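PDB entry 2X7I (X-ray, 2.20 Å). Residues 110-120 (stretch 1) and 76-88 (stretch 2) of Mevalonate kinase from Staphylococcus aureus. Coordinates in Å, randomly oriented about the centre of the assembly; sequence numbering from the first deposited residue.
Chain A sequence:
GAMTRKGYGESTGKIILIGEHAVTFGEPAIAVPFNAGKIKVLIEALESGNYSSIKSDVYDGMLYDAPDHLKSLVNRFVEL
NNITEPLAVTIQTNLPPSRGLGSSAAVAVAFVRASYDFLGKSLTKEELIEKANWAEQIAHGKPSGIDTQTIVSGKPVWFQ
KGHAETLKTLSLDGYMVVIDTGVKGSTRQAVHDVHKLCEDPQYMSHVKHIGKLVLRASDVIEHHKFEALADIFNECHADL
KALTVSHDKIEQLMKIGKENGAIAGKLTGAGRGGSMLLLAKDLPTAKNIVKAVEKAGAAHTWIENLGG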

# COMPACT_ATOMS: atom_id res chain seq x y z
N ALA A 110 5.57 -2.34 11.19
CA ALA A 110 5.16 -3.44 12.05
C ALA A 110 6.33 -3.98 12.85
O ALA A 110 6.23 -4.21 14.07
CB ALA A 110 4.53 -4.53 11.23
N PHE A 111 7.46 -4.19 12.18
CA PHE A 111 8.63 -4.74 12.85
C PHE A 111 9.18 -3.80 13.94
O PHE A 111 9.58 -4.26 15.02
CB PHE A 111 9.74 -5.09 11.86
CG PHE A 111 10.91 -5.73 12.51
CD1 PHE A 111 10.91 -7.08 12.78
CD2 PHE A 111 11.99 -4.97 12.92
CE1 PHE A 111 11.99 -7.67 13.43
CE2 PHE A 111 13.06 -5.55 13.56
CZ PHE A 111 13.06 -6.90 13.82
N VAL A 112 9.21 -2.50 13.64
CA VAL A 112 9.72 -1.52 14.60
C VAL A 112 8.80 -1.42 15.81
O VAL A 112 9.27 -1.37 16.93
CB VAL A 112 9.88 -0.12 13.97
CG1 VAL A 112 10.14 0.92 15.08
CG2 VAL A 112 11.02 -0.13 12.96
N ARG A 113 7.49 -1.37 15.57
CA ARG A 113 6.51 -1.41 16.64
C ARG A 113 6.70 -2.64 17.55
O ARG A 113 6.83 -2.51 18.76
CB ARG A 113 5.10 -1.39 16.05
CG ARG A 113 4.66 -0.00 15.63
CD ARG A 113 3.35 0.00 14.84
NE ARG A 113 2.86 1.37 14.68
CZ ARG A 113 1.96 1.78 13.79
NH1 ARG A 113 1.41 0.93 12.93
NH2 ARG A 113 1.61 3.05 13.76
N ALA A 114 6.73 -3.83 16.94
CA ALA A 114 6.98 -5.07 17.66
C ALA A 114 8.26 -5.01 18.48
O ALA A 114 8.31 -5.49 19.62
CB ALA A 114 7.05 -6.24 16.67
N SER A 115 9.30 -4.42 17.89
CA SER A 115 10.62 -4.33 18.52
C SER A 115 10.58 -3.52 19.80
O SER A 115 11.10 -3.94 20.83
CB SER A 115 11.65 -3.70 17.57
OG SER A 115 11.80 -4.48 16.41
N TYR A 116 9.97 -2.34 19.72
CA TYR A 116 9.83 -1.47 20.88
C TYR A 116 8.94 -2.09 21.95
O TYR A 116 9.23 -1.98 23.14
CB TYR A 116 9.30 -0.10 20.48
CG TYR A 116 10.40 0.82 20.03
CD1 TYR A 116 11.09 0.56 18.84
CD2 TYR A 116 10.77 1.94 20.77
CE1 TYR A 116 12.11 1.38 18.42
CE2 TYR A 116 11.79 2.78 20.34
CZ TYR A 116 12.45 2.49 19.16
OH TYR A 116 13.47 3.29 18.72
N ASP A 117 7.86 -2.74 21.52
CA ASP A 117 6.96 -3.41 22.45
C ASP A 117 7.68 -4.53 23.22
O ASP A 117 7.50 -4.68 24.42
CB ASP A 117 5.75 -3.97 21.69
CG ASP A 117 4.65 -4.45 22.61
OD1 ASP A 117 4.40 -3.77 23.62
OD2 ASP A 117 4.02 -5.49 22.31
N PHE A 118 8.51 -5.29 22.52
CA PHE A 118 9.36 -6.33 23.09
C PHE A 118 10.34 -5.79 24.14
O PHE A 118 10.46 -6.34 25.24
CB PHE A 118 10.13 -7.01 21.95
CG PHE A 118 11.02 -8.14 22.37
CD1 PHE A 118 10.54 -9.44 22.36
CD2 PHE A 118 12.35 -7.92 22.70
CE1 PHE A 118 11.36 -10.50 22.69
CE2 PHE A 118 13.18 -8.98 23.05
CZ PHE A 118 12.68 -10.27 23.04
N LEU A 119 11.04 -4.72 23.80
CA LEU A 119 12.00 -4.10 24.72
C LEU A 119 11.33 -3.30 25.84
O LEU A 119 12.00 -2.89 26.79
CB LEU A 119 12.97 -3.21 23.94
CG LEU A 119 13.86 -3.96 22.95
CD1 LEU A 119 14.50 -3.00 21.95
CD2 LEU A 119 14.92 -4.79 23.70
N GLY A 120 10.02 -3.11 25.74
CA GLY A 120 9.26 -2.35 26.73
C GLY A 120 9.47 -0.86 26.58
O GLY A 120 9.25 -0.11 27.53
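Stretch 2 76-88: RFVELNNITEPLA

Stretch 2 meets one flank of the 110-119 helix first as a helix, then as a loop, then as the start of a strand. Its helical part, 76-80, is the tail of a helix that begins earlier in the chain; it runs in broadly the same direction as stretch 1, with a crossing angle of -31° and the axes 12.1 Å apart at closest approach. That spacing is wide for two helices, and large side chains from both stretches, Phe77 foremost, fill the space between. In register, the CA of Ser115 lies 7.7 Å from the CA of Phe77, and one turn further on the CA of Leu119 is 8.8 Å from the CA of Asn81.

Phe77 has more of its surface covered by the other stretch than any other residue here. Its CA-to-CB bond points toward stretch 1, chi1 is t, and the ring drops into a hollow walled by Phe111, Ser115, Phe118 and Leu119. Ser115, a small side chain, lines the hollow: its CB comes to 3.6 Å from Phe77 CE1, while its hydroxyl turns back to its own helix, Ser115 OG donating to the Phe111 O at 2.6 Å. Leu119 CD1 closes in on Phe77 CE1 at 3.9 Å. Phe111 sets out sideways, yet its t rotamer carries the ring tip across, so that Phe111 CZ rests 3.9 Å from Phe77 CB, which sits at the edge of the Phe111 ring, near its plane.

Phe118 is a bump in its own right. The edge of Phe77 is directed at its face in an offset edge-to-face pair, centroids 5.7 Å apart and planes at 74°, with Phe118 CD2 and Phe77 CZ 3.6 Å apart. The far end of the Phe118 ring reaches the later part of stretch 2, where Phe118 CZ packs against Leu87 CD2 at 3.5 Å and Phe118 CE2 lies 4.3 Å from Ile83 CD1. One aromatic ring thus touches helix, loop and strand.

Asn81, the first residue to leave helical phi/psi, shows how a polar group can sit beside an apolar contact. Its ND2 donates to the Phe77 O at 2.9 Å, and its OD1 lies 3.4 Å from Leu119 CD1. No hydrogen bond crosses between the stretches, so their fit rests on shape and apolar packing. On stretch 1, Gly120 then leaves the helix with positive phi, a conformation that by itself favours glycine.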

# COMPACT_ATOMS: atom_id res chain seq x y z
N ARG A 76 19.97 -7.34 12.85
CA ARG A 76 20.27 -6.02 13.41
C ARG A 76 19.66 -5.83 14.79
O ARG A 76 20.29 -5.30 15.69
CB ARG A 76 19.75 -4.91 12.49
CG ARG A 76 20.26 -3.52 12.86
CD ARG A 76 19.57 -2.43 12.05
NE ARG A 76 19.90 -1.06 12.47
CZ ARG A 76 21.04 -0.42 12.17
NH1 ARG A 76 22.00 -1.03 11.46
NH2 ARG A 76 21.21 0.83 12.59
N PHE A 77 18.41 -6.25 14.95
CA PHE A 77 17.70 -6.10 16.20
C PHE A 77 18.36 -6.91 17.32
O PHE A 77 18.45 -6.45 18.46
CB PHE A 77 16.24 -6.50 16.01
CG PHE A 77 15.48 -6.67 17.29
CD1 PHE A 77 14.97 -5.56 17.96
CD2 PHE A 77 15.27 -7.93 17.82
CE1 PHE A 77 14.26 -5.71 19.13
CE2 PHE A 77 14.56 -8.08 18.99
CZ PHE A 77 14.06 -6.96 19.65
N VAL A 78 18.82 -8.10 16.99
CA VAL A 78 19.46 -9.00 17.93
C VAL A 78 20.85 -8.51 18.37
O VAL A 78 21.24 -8.69 19.52
CB VAL A 78 19.54 -10.42 17.34
CG1 VAL A 78 20.54 -11.30 18.09
CG2 VAL A 78 18.15 -11.06 17.33
N GLU A 79 21.58 -7.86 17.46
CA GLU A 79 22.94 -7.38 17.75
C GLU A 79 22.95 -6.01 18.43
O GLU A 79 23.69 -5.80 19.40
CB GLU A 79 23.80 -7.37 16.48
CG GLU A 79 24.28 -8.76 16.03
CD GLU A 79 25.11 -9.48 17.11
OE1 GLU A 79 25.06 -10.73 17.17
OE2 GLU A 79 25.81 -8.80 17.89
N LEU A 80 22.14 -5.08 17.94
CA LEU A 80 22.03 -3.75 18.56
C LEU A 80 21.66 -3.84 20.05
O LEU A 80 22.17 -3.08 20.88
CB LEU A 80 20.97 -2.92 17.81
CG LEU A 80 21.02 -1.38 17.90
CD1 LEU A 80 21.94 -0.82 16.82
CD2 LEU A 80 19.61 -0.77 17.77
N ASN A 81 20.77 -4.79 20.38
CA ASN A 81 20.20 -4.92 21.72
C ASN A 81 20.81 -6.07 22.52
O ASN A 81 20.27 -6.45 23.56
CB ASN A 81 18.69 -5.12 21.61
CG ASN A 81 17.99 -3.92 21.01
OD1 ASN A 81 17.89 -2.88 21.65
ND2 ASN A 81 17.50 -4.07 19.79
N ASN A 82 21.91 -6.62 22.03
CA ASN A 82 22.63 -7.70 22.71
C ASN A 82 21.70 -8.80 23.23
O ASN A 82 21.84 -9.25 24.37
CB ASN A 82 23.50 -7.12 23.83
CG ASN A 82 24.39 -5.97 23.36
OD1 ASN A 82 24.45 -4.90 23.98
ND2 ASN A 82 25.09 -6.18 22.24
N ILE A 83 20.76 -9.22 22.39
CA ILE A 83 19.83 -10.30 22.73
C ILE A 83 20.50 -11.67 22.60
O ILE A 83 20.81 -12.12 21.50
CB ILE A 83 18.59 -10.31 21.83
CG1 ILE A 83 17.80 -9.00 21.96
CG2 ILE A 83 17.68 -11.50 22.17
CD1 ILE A 83 16.83 -8.80 20.84
N THR A 84 20.69 -12.33 23.74
CA THR A 84 21.36 -13.63 23.78
C THR A 84 20.37 -14.79 23.79
O THR A 84 20.74 -15.92 23.44
CB THR A 84 22.26 -13.73 25.02
OG1 THR A 84 21.53 -13.31 26.18
CG2 THR A 84 23.50 -12.84 24.87
N GLU A 85 19.12 -14.52 24.18
CA GLU A 85 18.10 -15.56 24.28
C GLU A 85 17.50 -15.93 22.91
O GLU A 85 17.36 -15.06 22.05
CB GLU A 85 16.99 -15.13 25.24
CG GLU A 85 17.49 -14.85 26.66
CD GLU A 85 16.46 -15.19 27.74
OE1 GLU A 85 15.60 -14.33 28.03
OE2 GLU A 85 16.54 -16.32 28.30
N PRO A 86 17.13 -17.22 22.71
CA PRO A 86 16.42 -17.67 21.50
C PRO A 86 15.13 -16.89 21.23
O PRO A 86 14.32 -16.70 22.14
CB PRO A 86 16.09 -19.14 21.81
CG PRO A 86 17.16 -19.57 22.75
CD PRO A 86 17.47 -18.36 23.60
N LEU A 87 14.95 -16.46 19.97
CA LEU A 87 13.82 -15.65 19.53
C LEU A 87 13.03 -16.36 18.44
O LEU A 87 13.61 -16.93 17.52
CB LEU A 87 14.29 -14.32 18.93
CG LEU A 87 14.49 -13.07 19.78
CD1 LEU A 87 14.69 -11.87 18.85
CD2 LEU A 87 13.32 -12.82 20.73
N ALA A 88 11.71 -16.30 18.53
CA ALA A 88 10.82 -16.75 17.47
C ALA A 88 10.13 -15.52 16.91
O ALA A 88 9.43 -14.83 17.63
CB ALA A 88 9.79 -17.75 18.00